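Long-range contacts in ankyrin repeat and SOCS BOX protein 11 (Homo sapiens, PDB 4UUC), which recruits target proteins such as BIK, DIRAS2 and RPN1 to a cullin-5-RING E3 ubiquitin ligase, this chain being its ankyrin repeat domain: residues R5-H9 with V38-E43; V28-L32 with L56-H62; G70-F75 with H101-P105. One frame throughout, in Å; residues are numbered along the deposited sequence.

Contact 1. Residues R5-H9 with V38-E43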
ATOM      1  N   ARG A   5     -24.710   9.280  -9.490  1.00 33.72           N
ATOM      2  CA  ARG A   5     -23.724  10.115  -8.806  1.00 35.53           C
ATOM      3  C   ARG A   5     -24.315  11.486  -8.483  1.00 40.74           C
ATOM      4  O   ARG A   5     -24.983  12.094  -9.320  1.00 50.94           O
ATOM      5  CB  ARG A   5     -22.465  10.263  -9.660  1.00 41.86           C
ATOM      6  CG  ARG A   5     -21.266  10.797  -8.899  1.00 36.33           C
ATOM      7  CD  ARG A   5     -19.979  10.615  -9.690  1.00 43.58           C
ATOM      8  NE  ARG A   5     -18.822  11.194  -9.005  1.00 29.13           N
ATOM      9  CZ  ARG A   5     -18.436  12.462  -9.110  1.00 28.57           C
ATOM     10  NH1 ARG A   5     -19.111  13.311  -9.875  1.00 33.72           N
ATOM     11  NH2 ARG A   5     -17.371  12.885  -8.445  1.00 21.45           N
ATOM     12  N   SER A   6     -24.060  11.966  -7.268  1.00 21.48           N
ATOM     13  CA  SER A   6     -24.741  13.145  -6.743  1.00 24.15           C
ATOM     14  C   SER A   6     -23.839  14.371  -6.592  1.00 23.62           C
ATOM     15  O   SER A   6     -22.611  14.276  -6.708  1.00 23.14           O
ATOM     16  CB  SER A   6     -25.350  12.813  -5.385  1.00 30.85           C
ATOM     17  OG  SER A   6     -24.331  12.609  -4.422  1.00 24.61           O
ATOM     18  N   PRO A   7     -24.451  15.533  -6.319  1.00 17.07           N
ATOM     19  CA  PRO A   7     -23.659  16.719  -5.974  1.00 19.15           C
ATOM     20  C   PRO A   7     -22.727  16.491  -4.781  1.00 17.88           C
ATOM     21  O   PRO A   7     -21.610  17.010  -4.777  1.00 17.41           O
ATOM     22  CB  PRO A   7     -24.729  17.761  -5.650  1.00 22.53           C
ATOM     23  CG  PRO A   7     -25.885  17.372  -6.527  1.00 25.79           C
ATOM     24  CD  PRO A   7     -25.870  15.868  -6.550  1.00 23.43           C
ATOM     25  N   LEU A   8     -23.171  15.727  -3.788  1.00 18.51           N
ATOM     26  CA  LEU A   8     -22.324  15.425  -2.637  1.00 21.96           C
ATOM     27  C   LEU A   8     -21.065  14.658  -3.058  1.00 17.01           C
ATOM     28  O   LEU A   8     -19.972  14.946  -2.569  1.00 17.37           O
ATOM     29  CB  LEU A   8     -23.097  14.625  -1.589  1.00 17.99           C
ATOM     30  CG  LEU A   8     -22.379  14.417  -0.252  1.00 21.15           C
ATOM     31  CD1 LEU A   8     -22.172  15.740   0.478  1.00 21.56           C
ATOM     32  CD2 LEU A   8     -23.141  13.447   0.631  1.00 22.14           C
ATOM     33  N   HIS A   9     -21.221  13.688  -3.959  1.00 18.37           N
ATOM     34  CA  HIS A   9     -20.084  12.931  -4.486  1.00 20.79           C
ATOM     35  C   HIS A   9     -19.056  13.877  -5.100  1.00 18.15           C
ATOM     36  O   HIS A   9     -17.851  13.732  -4.891  1.00 16.94           O
ATOM     37  CB  HIS A   9     -20.529  11.921  -5.553  1.00 17.63           C
ATOM     38  CG  HIS A   9     -21.120  10.659  -5.006  1.00 20.09           C
ATOM     39  ND1 HIS A   9     -22.436  10.562  -4.605  1.00 21.07           N
ATOM     40  CD2 HIS A   9     -20.585   9.425  -4.837  1.00 20.10           C
ATOM     41  CE1 HIS A   9     -22.681   9.331  -4.193  1.00 24.37           C
ATOM     42  NE2 HIS A   9     -21.574   8.621  -4.323  1.00 20.70           N
ATOM     43  N   VAL A  38     -20.052   3.213  -5.001  1.00 16.88           N
ATOM     44  CA  VAL A  38     -19.133   4.244  -4.528  1.00 18.91           C
ATOM     45  C   VAL A  38     -19.902   5.316  -3.761  1.00 19.58           C
ATOM     46  O   VAL A  38     -20.847   5.909  -4.287  1.00 21.14           O
ATOM     47  CB  VAL A  38     -18.368   4.898  -5.698  1.00 21.22           C
ATOM     48  CG1 VAL A  38     -17.414   5.976  -5.187  1.00 20.57           C
ATOM     49  CG2 VAL A  38     -17.606   3.840  -6.493  1.00 23.14           C
ATOM     50  N   SER A  39     -19.488   5.552  -2.519  1.00 18.71           N
ATOM     51  CA  SER A  39     -20.079   6.584  -1.673  1.00 16.63           C
ATOM     52  C   SER A  39     -19.278   7.885  -1.761  1.00 19.67           C
ATOM     53  O   SER A  39     -18.167   7.907  -2.288  1.00 17.84           O
ATOM     54  CB  SER A  39     -20.131   6.119  -0.219  1.00 21.45           C
ATOM     55  OG  SER A  39     -18.840   6.165   0.378  1.00 19.80           O
ATOM     56  N   SER A  40     -19.841   8.961  -1.229  1.00 15.55           N
ATOM     57  CA  SER A  40     -19.128  10.234  -1.163  1.00 17.23           C
ATOM     58  C   SER A  40     -17.855  10.103  -0.327  1.00 17.22           C
ATOM     59  O   SER A  40     -16.837  10.731  -0.628  1.00 15.58           O
ATOM     60  CB  SER A  40     -20.034  11.319  -0.590  1.00 18.30           C
ATOM     61  OG  SER A  40     -21.101  11.598  -1.483  1.00 19.57           O
ATOM     62  N   LEU A  41     -17.905   9.276   0.714  1.00 16.98           N
ATOM     63  CA  LEU A  41     -16.724   9.044   1.546  1.00 20.68           C
ATOM     64  C   LEU A  41     -15.601   8.401   0.736  1.00 20.36           C
ATOM     65  O   LEU A  41     -14.437   8.780   0.877  1.00 14.87           O
ATOM     66  CB  LEU A  41     -17.065   8.168   2.752  1.00 22.58           C
ATOM     67  CG  LEU A  41     -15.889   7.862   3.689  1.00 16.95           C
ATOM     68  CD1 LEU A  41     -15.298   9.147   4.268  1.00 14.74           C
ATOM     69  CD2 LEU A  41     -16.314   6.921   4.802  1.00 19.55           C
ATOM     70  N   HIS A  42     -15.947   7.427  -0.107  1.00 17.28           N
ATOM     71  CA  HIS A  42     -14.970   6.821  -1.011  1.00 17.43           C
ATOM     72  C   HIS A  42     -14.262   7.902  -1.828  1.00 16.53           C
ATOM     73  O   HIS A  42     -13.036   7.891  -1.948  1.00 15.93           O
ATOM     74  CB  HIS A  42     -15.627   5.812  -1.963  1.00 16.94           C
ATOM     75  CG  HIS A  42     -15.902   4.474  -1.349  1.00 19.38           C
ATOM     76  ND1 HIS A  42     -17.178   3.974  -1.202  1.00 22.03           N
ATOM     77  CD2 HIS A  42     -15.069   3.522  -0.867  1.00 20.38           C
ATOM     78  CE1 HIS A  42     -17.120   2.776  -0.648  1.00 26.64           C
ATOM     79  NE2 HIS A  42     -15.851   2.477  -0.434  1.00 17.66           N
ATOM     80  N   GLU A  43     -15.032   8.844  -2.375  1.00 15.29           N
ATOM     81  CA  GLU A  43     -14.461   9.870  -3.242  1.00 15.17           C
ATOM     82  C   GLU A  43     -13.612  10.882  -2.463  1.00 14.95           C
ATOM     83  O   GLU A  43     -12.553  11.290  -2.941  1.00 17.01           O
ATOM     84  CB  GLU A  43     -15.570  10.583  -4.021  1.00 18.08           C
ATOM     85  CG  GLU A  43     -16.413   9.606  -4.841  1.00 18.94           C
ATOM     86  CD  GLU A  43     -16.760  10.081  -6.243  1.00 28.74           C
ATOM     87  OE1 GLU A  43     -15.986  10.861  -6.841  1.00 37.79           O
ATOM     88  OE2 GLU A  43     -17.821   9.657  -6.758  1.00 28.83           O
TER
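The backbones of 5-9 and 38-43 draw closest at His9 and Ser40, whose CA atoms lie 4.4 Å apart, and splay to 8.6 Å between the CA atoms of Arg5 and Val38. These are equivalent places in ankyrin repeats 1 and 2, each a short loop running into the first helix of its repeat, and the TPLH-like signature appears here as SPLH in one and SSLH in the other. His9 links the two. Its CG stands anti to the carbonyl carbon (chi1 -80°), which puts CG beside the backbone N and lets ND1 turn back to Ser6 OG at the N-cap, with which it shares a hydrogen bond, while NE2 donates to Val38 O at 2.8 Å in the next repeat. With both ring nitrogens engaged, the imidazole is probably held in its rotation. Ser40 OG sits over one face of this ring, toward its rim, and also packs against Leu8 CG at 3.3 Å. At the outer side Arg5, extended from CG to NE, grips Glu43 side-on: NE donates to OE2 and NH2 to OE1, both at 2.9 Å, the second bond nearly straight at 173°. The guanidinium and carboxylate planes are 39° apart, so the pairing is twisted rather than flat. An alanine in place of Glu43 would remove the carboxylate and would probably leave Arg5 to its remaining salt bridge with Glu10, with its side chain freer to swing. Glu43 OE2 also lies at the edge of the imidazole, 3.4 Å from His9 CD2.

Contact 2. Residues V28-L32 with L56-H62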
ATOM      1  N   VAL A  28     -29.234  16.004   2.422  1.00 27.42           N
ATOM      2  CA  VAL A  28     -28.981  15.011   1.383  1.00 29.05           C
ATOM      3  C   VAL A  28     -28.542  13.694   2.021  1.00 29.56           C
ATOM      4  O   VAL A  28     -28.042  13.670   3.148  1.00 30.40           O
ATOM      5  CB  VAL A  28     -27.905  15.476   0.369  1.00 32.68           C
ATOM      6  CG1 VAL A  28     -28.306  16.791  -0.285  1.00 34.53           C
ATOM      7  CG2 VAL A  28     -26.548  15.606   1.038  1.00 27.40           C
ATOM      8  N   ASN A  29     -28.737  12.600   1.292  1.00 29.67           N
ATOM      9  CA  ASN A  29     -28.367  11.277   1.776  1.00 30.49           C
ATOM     10  C   ASN A  29     -26.855  11.048   1.726  1.00 23.63           C
ATOM     11  O   ASN A  29     -26.283  10.836   0.655  1.00 26.72           O
ATOM     12  CB  ASN A  29     -29.084  10.207   0.956  1.00 33.85           C
ATOM     13  CG  ASN A  29     -28.736   8.800   1.399  1.00 30.86           C
ATOM     14  OD1 ASN A  29     -28.249   8.582   2.512  1.00 38.05           O
ATOM     15  ND2 ASN A  29     -28.988   7.830   0.524  1.00 42.16           N
ATOM     16  N   VAL A  30     -26.225  11.078   2.894  1.00 21.57           N
ATOM     17  CA  VAL A  30     -24.780  10.914   3.006  1.00 24.38           C
ATOM     18  C   VAL A  30     -24.305   9.567   2.461  1.00 28.95           C
ATOM     19  O   VAL A  30     -23.188   9.455   1.950  1.00 22.88           O
ATOM     20  CB  VAL A  30     -24.338  11.069   4.482  1.00 30.50           C
ATOM     21  CG1 VAL A  30     -22.980  10.429   4.744  1.00 32.95           C
ATOM     22  CG2 VAL A  30     -24.313  12.541   4.867  1.00 32.12           C
ATOM     23  N   ASN A  31     -25.160   8.552   2.559  1.00 23.25           N
ATOM     24  CA  ASN A  31     -24.762   7.185   2.239  1.00 27.52           C
ATOM     25  C   ASN A  31     -25.203   6.702   0.860  1.00 24.98           C
ATOM     26  O   ASN A  31     -25.064   5.522   0.541  1.00 26.84           O
ATOM     27  CB  ASN A  31     -25.299   6.240   3.313  1.00 28.21           C
ATOM     28  CG  ASN A  31     -24.493   6.310   4.590  1.00 29.07           C
ATOM     29  OD1 ASN A  31     -23.263   6.305   4.555  1.00 33.56           O
ATOM     30  ND2 ASN A  31     -25.178   6.393   5.722  1.00 33.08           N
ATOM     31  N   LEU A  32     -25.712   7.614   0.037  1.00 21.72           N
ATOM     32  CA  LEU A  32     -26.064   7.286  -1.340  1.00 23.18           C
ATOM     33  C   LEU A  32     -24.839   6.775  -2.087  1.00 28.64           C
ATOM     34  O   LEU A  32     -23.765   7.378  -2.012  1.00 21.55           O
ATOM     35  CB  LEU A  32     -26.647   8.508  -2.054  1.00 28.29           C
ATOM     36  CG  LEU A  32     -26.908   8.370  -3.559  1.00 34.02           C
ATOM     37  CD1 LEU A  32     -27.982   7.334  -3.828  1.00 40.18           C
ATOM     38  CD2 LEU A  32     -27.294   9.705  -4.168  1.00 41.86           C
ATOM     39  N   LEU A  56     -18.323  13.777   6.630  1.00 16.83           N
ATOM     40  CA  LEU A  56     -19.177  12.684   6.186  1.00 19.11           C
ATOM     41  C   LEU A  56     -19.300  11.625   7.287  1.00 20.46           C
ATOM     42  O   LEU A  56     -20.394  11.123   7.556  1.00 20.08           O
ATOM     43  CB  LEU A  56     -18.627  12.063   4.899  1.00 19.54           C
ATOM     44  CG  LEU A  56     -18.751  12.933   3.642  1.00 15.39           C
ATOM     45  CD1 LEU A  56     -17.831  12.433   2.539  1.00 15.79           C
ATOM     46  CD2 LEU A  56     -20.189  12.968   3.152  1.00 18.58           C
ATOM     47  N   LEU A  57     -18.180  11.306   7.932  1.00 19.03           N
ATOM     48  CA  LEU A  57     -18.165  10.321   9.012  1.00 21.72           C
ATOM     49  C   LEU A  57     -18.992  10.790  10.208  1.00 23.35           C
ATOM     50  O   LEU A  57     -19.688   9.995  10.839  1.00 27.72           O
ATOM     51  CB  LEU A  57     -16.725  10.031   9.449  1.00 20.35           C
ATOM     52  CG  LEU A  57     -15.934   9.187   8.450  1.00 22.32           C
ATOM     53  CD1 LEU A  57     -14.441   9.259   8.740  1.00 23.16           C
ATOM     54  CD2 LEU A  57     -16.421   7.738   8.451  1.00 23.78           C
ATOM     55  N   GLU A  58     -18.912  12.085  10.505  1.00 22.96           N
ATOM     56  CA  GLU A  58     -19.672  12.681  11.601  1.00 26.60           C
ATOM     57  C   GLU A  58     -21.174  12.573  11.356  1.00 25.44           C
ATOM     58  O   GLU A  58     -21.967  12.580  12.298  1.00 32.05           O
ATOM     59  CB  GLU A  58     -19.280  14.151  11.786  1.00 27.55           C
ATOM     60  CG  GLU A  58     -17.954  14.351  12.508  1.00 30.57           C
ATOM     61  CD  GLU A  58     -17.491  15.800  12.523  1.00 37.81           C
ATOM     62  OE1 GLU A  58     -17.996  16.610  11.715  1.00 34.19           O
ATOM     63  OE2 GLU A  58     -16.614  16.128  13.349  1.00 36.77           O
ATOM     64  N   ASN A  59     -21.553  12.474  10.087  1.00 25.83           N
ATOM     65  CA  ASN A  59     -22.956  12.373   9.706  1.00 23.64           C
ATOM     66  C   ASN A  59     -23.335  10.961   9.253  1.00 25.28           C
ATOM     67  O   ASN A  59     -24.280  10.774   8.485  1.00 30.00           O
ATOM     68  CB  ASN A  59     -23.270  13.394   8.613  1.00 28.21           C
ATOM     69  CG  ASN A  59     -23.324  14.811   9.149  1.00 30.30           C
ATOM     70  OD1 ASN A  59     -24.375  15.276   9.590  1.00 33.51           O
ATOM     71  ND2 ASN A  59     -22.188  15.498   9.132  1.00 21.52           N
ATOM     72  N   GLY A  60     -22.585   9.973   9.733  1.00 28.75           N
ATOM     73  CA  GLY A  60     -22.986   8.582   9.611  1.00 29.80           C
ATOM     74  C   GLY A  60     -22.502   7.823   8.389  1.00 30.38           C
ATOM     75  O   GLY A  60     -23.035   6.758   8.081  1.00 26.98           O
ATOM     76  N   ALA A  61     -21.499   8.349   7.691  1.00 24.93           N
ATOM     77  CA  ALA A  61     -20.939   7.643   6.540  1.00 25.24           C
ATOM     78  C   ALA A  61     -20.397   6.278   6.976  1.00 21.39           C
ATOM     79  O   ALA A  61     -19.912   6.131   8.098  1.00 22.01           O
ATOM     80  CB  ALA A  61     -19.838   8.475   5.879  1.00 18.89           C
ATOM     81  N   HIS A  62     -20.498   5.287   6.091  1.00 19.69           N
ATOM     82  CA  HIS A  62     -20.041   3.930   6.391  1.00 24.98           C
ATOM     83  C   HIS A  62     -18.531   3.805   6.200  1.00 19.29           C
ATOM     84  O   HIS A  62     -18.038   3.747   5.075  1.00 20.88           O
ATOM     85  CB  HIS A  62     -20.770   2.919   5.506  1.00 26.17           C
ATOM     86  CG  HIS A  62     -22.254   2.908   5.701  1.00 30.35           C
ATOM     87  ND1 HIS A  62     -22.847   3.180   6.915  1.00 38.65           N
ATOM     88  CD2 HIS A  62     -23.266   2.667   4.834  1.00 34.67           C
ATOM     89  CE1 HIS A  62     -24.160   3.101   6.789  1.00 37.40           C
ATOM     90  NE2 HIS A  62     -24.440   2.792   5.534  1.00 31.31           N
TER
HETATM   91  O   HOH W   1     -21.094   6.137   3.240  1.00 28.93           O
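Asn31 lays its amide almost flat on the imidazole of His62: the two planes are only 10° apart, and Asn31 OD1 sits over the ring centre, 3.6 Å above the plane of the His62 ring. The stack is a polar one, with Asn31 ND2 3.6 Å from His62 CE1 over the same face. Each end of the amide also has business with the backbone of 56-62. ND2 donates to Gly60 O at 3.2 Å, nearly within its own amide plane but from above the plane of the Gly60 carbonyl. OD1 takes a weak bond from His62 N, bent to 130°. A water also accepts from His62 N, but its link to OD1 is unusually short and so doubtful. The stack and the bond from ND2 to Gly60 O probably hold the amide in this rotation.

Segment 28-32 follows the second helix of ankyrin repeat 1, and 56-62 holds the end of the second helix of repeat 2 and the turn after it, where the chain turns into the loop that leads to the next repeat. Helix 50-58 ends in a Schellman motif, with Gly60 at positive phi as its C-prime residue; Ala61 N returns to Leu56 O and Gly60 N to Leu57 O. On the other segment, Asn29 OD1 accepts from Asn31 N in an Asx turn, within a type I beta turn from Asn29 to Leu32.

Val30 fills the apolar side and points its two methyls different ways. CG1, anti to the backbone N (chi1 159°), reaches Ala61 CB at 3.9 Å and Leu56 CD2 at 4.1 Å. CG2 instead meets Asn59 CB at 4.0 Å, the two side chains crossing at about a right angle. The polar end of Asn59 turns back to its own helix, where ND2 is hydrogen-bonded to Ala55 O.

Contact 3. Residues G70-F75 with H101-P105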
ATOM      1  N   GLY A  70     -14.135  -3.887  -4.667  1.00 22.04           N
ATOM      2  CA  GLY A  70     -13.510  -4.311  -3.423  1.00 23.10           C
ATOM      3  C   GLY A  70     -12.716  -3.223  -2.725  1.00 18.53           C
ATOM      4  O   GLY A  70     -11.857  -3.513  -1.886  1.00 22.17           O
ATOM      5  N   ALA A  71     -13.006  -1.972  -3.058  1.00 17.77           N
ATOM      6  CA  ALA A  71     -12.304  -0.842  -2.457  1.00 21.58           C
ATOM      7  C   ALA A  71     -13.051  -0.324  -1.232  1.00 21.58           C
ATOM      8  O   ALA A  71     -14.276  -0.176  -1.250  1.00 22.84           O
ATOM      9  CB  ALA A  71     -12.122   0.272  -3.476  1.00 22.38           C
ATOM     10  N   THR A  72     -12.296  -0.066  -0.170  1.00 19.62           N
ATOM     11  CA  THR A  72     -12.805   0.576   1.034  1.00 15.74           C
ATOM     12  C   THR A  72     -12.310   2.022   1.080  1.00 18.83           C
ATOM     13  O   THR A  72     -11.396   2.387   0.335  1.00 17.32           O
ATOM     14  CB  THR A  72     -12.348  -0.159   2.301  1.00 21.20           C
ATOM     15  OG1 THR A  72     -10.916  -0.201   2.333  1.00 18.79           O
ATOM     16  CG2 THR A  72     -12.897  -1.585   2.329  1.00 22.53           C
ATOM     17  N   PRO A  73     -12.913   2.853   1.946  1.00 18.54           N
ATOM     18  CA  PRO A  73     -12.382   4.214   2.102  1.00 18.34           C
ATOM     19  C   PRO A  73     -10.903   4.207   2.483  1.00 18.03           C
ATOM     20  O   PRO A  73     -10.151   5.056   2.007  1.00 16.28           O
ATOM     21  CB  PRO A  73     -13.245   4.801   3.219  1.00 18.00           C
ATOM     22  CG  PRO A  73     -14.555   4.054   3.104  1.00 19.99           C
ATOM     23  CD  PRO A  73     -14.188   2.667   2.664  1.00 23.22           C
ATOM     24  N   LEU A  74     -10.494   3.247   3.311  1.00 17.48           N
ATOM     25  CA  LEU A  74      -9.103   3.173   3.751  1.00 16.69           C
ATOM     26  C   LEU A  74      -8.172   2.865   2.583  1.00 16.74           C
ATOM     27  O   LEU A  74      -7.090   3.449   2.478  1.00 16.28           O
ATOM     28  CB  LEU A  74      -8.938   2.125   4.852  1.00 18.23           C
ATOM     29  CG  LEU A  74      -7.542   1.992   5.469  1.00 18.87           C
ATOM     30  CD1 LEU A  74      -7.051   3.315   6.069  1.00 17.72           C
ATOM     31  CD2 LEU A  74      -7.550   0.906   6.529  1.00 22.17           C
ATOM     32  N   PHE A  75      -8.580   1.952   1.707  1.00 15.15           N
ATOM     33  CA  PHE A  75      -7.800   1.676   0.508  1.00 15.79           C
ATOM     34  C   PHE A  75      -7.639   2.953  -0.317  1.00 14.82           C
ATOM     35  O   PHE A  75      -6.536   3.292  -0.742  1.00 14.96           O
ATOM     36  CB  PHE A  75      -8.450   0.572  -0.331  1.00 16.79           C
ATOM     37  CG  PHE A  75      -7.722   0.280  -1.612  1.00 14.32           C
ATOM     38  CD1 PHE A  75      -6.643  -0.588  -1.633  1.00 19.40           C
ATOM     39  CD2 PHE A  75      -8.109   0.880  -2.794  1.00 13.87           C
ATOM     40  CE1 PHE A  75      -5.967  -0.847  -2.812  1.00 16.52           C
ATOM     41  CE2 PHE A  75      -7.440   0.624  -3.971  1.00 17.46           C
ATOM     42  CZ  PHE A  75      -6.372  -0.241  -3.982  1.00 16.52           C
ATOM     43  N   HIS A 101     -10.693 -11.061  -0.386  1.00 29.99           N
ATOM     44  CA  HIS A 101     -11.327 -10.562  -1.606  1.00 31.20           C
ATOM     45  C   HIS A 101     -11.475  -9.036  -1.624  1.00 26.18           C
ATOM     46  O   HIS A 101     -12.074  -8.479  -2.544  1.00 26.76           O
ATOM     47  CB  HIS A 101     -12.694 -11.222  -1.789  1.00 41.66           C
ATOM     48  CG  HIS A 101     -12.617 -12.700  -2.013  1.00 54.51           C
ATOM     49  ND1 HIS A 101     -13.484 -13.592  -1.419  1.00 66.62           N
ATOM     50  CD2 HIS A 101     -11.771 -13.443  -2.766  1.00 48.39           C
ATOM     51  CE1 HIS A 101     -13.176 -14.821  -1.795  1.00 59.37           C
ATOM     52  NE2 HIS A 101     -12.141 -14.758  -2.614  1.00 61.37           N
ATOM     53  N   LEU A 102     -10.918  -8.368  -0.619  1.00 21.64           N
ATOM     54  CA  LEU A 102     -10.919  -6.907  -0.568  1.00 20.58           C
ATOM     55  C   LEU A 102      -9.522  -6.365  -0.856  1.00 27.67           C
ATOM     56  O   LEU A 102      -8.524  -6.999  -0.517  1.00 22.97           O
ATOM     57  CB  LEU A 102     -11.404  -6.417   0.797  1.00 19.18           C
ATOM     58  CG  LEU A 102     -12.817  -6.866   1.181  1.00 23.99           C
ATOM     59  CD1 LEU A 102     -13.210  -6.274   2.526  1.00 25.96           C
ATOM     60  CD2 LEU A 102     -13.827  -6.482   0.115  1.00 28.95           C
ATOM     61  N   ALA A 103      -9.458  -5.196  -1.488  1.00 19.00           N
ATOM     62  CA  ALA A 103      -8.179  -4.595  -1.854  1.00 22.17           C
ATOM     63  C   ALA A 103      -7.402  -4.200  -0.599  1.00 18.41           C
ATOM     64  O   ALA A 103      -7.965  -3.626   0.327  1.00 19.97           O
ATOM     65  CB  ALA A 103      -8.401  -3.398  -2.754  1.00 19.65           C
ATOM     66  N   SER A 104      -6.109  -4.525  -0.573  1.00 19.31           N
ATOM     67  CA  SER A 104      -5.274  -4.320   0.610  1.00 16.73           C
ATOM     68  C   SER A 104      -4.730  -2.894   0.684  1.00 16.85           C
ATOM     69  O   SER A 104      -4.019  -2.466  -0.220  1.00 15.59           O
ATOM     70  CB  SER A 104      -4.101  -5.305   0.613  1.00 16.15           C
ATOM     71  OG  SER A 104      -3.227  -5.047   1.696  1.00 18.72           O
ATOM     72  N   PRO A 105      -5.052  -2.162   1.765  1.00 17.67           N
ATOM     73  CA  PRO A 105      -4.547  -0.789   1.878  1.00 14.38           C
ATOM     74  C   PRO A 105      -3.026  -0.681   1.963  1.00 16.06           C
ATOM     75  O   PRO A 105      -2.454   0.170   1.276  1.00 15.48           O
ATOM     76  CB  PRO A 105      -5.196  -0.286   3.172  1.00 17.86           C
ATOM     77  CG  PRO A 105      -6.438  -1.102   3.311  1.00 19.09           C
ATOM     78  CD  PRO A 105      -6.063  -2.457   2.798  1.00 21.77           C
TER
HETATM   79  O   HOH W   2     -10.324  -2.328   0.211  1.00 19.45           O
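Between ankyrin repeats 3 and 4, the loop 101-105 at the start of one repeat lies against the loop and first helical turn of the one before. A single direct hydrogen bond ties the backbones: Ala103 N donates to Gly70 O at 3.0 Å, close to straight at 168°. Gly70 has positive phi, and a side chain there would run tight against His101 O. A water sits beside that bond, donating to Gly70 O and to Ala103 O and accepting from Thr72 OG1, the hydroxyl that also caps helix 73-80 by accepting from Phe75 N. Phe75, its CG anti to the backbone N (chi1 178°), offers a ring face to Ala103. The methyl makes a CH-pi contact, CB lying 3.7 Å from the ring centroid, while Ser104 O comes in at the ring edge, 3.5 Å from Phe75 CD1. Beside the Phe75 contact, Leu74 and Pro105 cross at about a right angle, with Leu74 CG 3.9 Å from Pro105 CG. Thr72-Pro73-Leu74-Phe75 and Ser104-Pro105 begin their helices at matching places, the former being a version of the TPLH tetrapeptide that opens the first helix of an ankyrin repeat.

In the fold
All three contacts join successive ankyrin repeats: contacts 1 and 2 both bind repeat 1 to repeat 2, and contact 3 is at the place equivalent to contact 1, between repeats 3 and 4, but uses different interactions. Contacts 1 and 2 have centres about 10 Å apart and interlock along the chain. Leu56 CD1 packs 3.6 Å from Leu41 N, and His9 CE1 lies 3.1 Å from Leu32 O. Contact 3, its centre about 16 Å from that of contact 1, is reached through His42, whose NE2 is hydrogen-bonded to Gly65 O and makes a weak hydrogen bond to Ala71 O at 3.2 Å. Contact 2 lies about 19 Å from contact 3 between centres, with His62 O 4.0 Å from Pro73 CG.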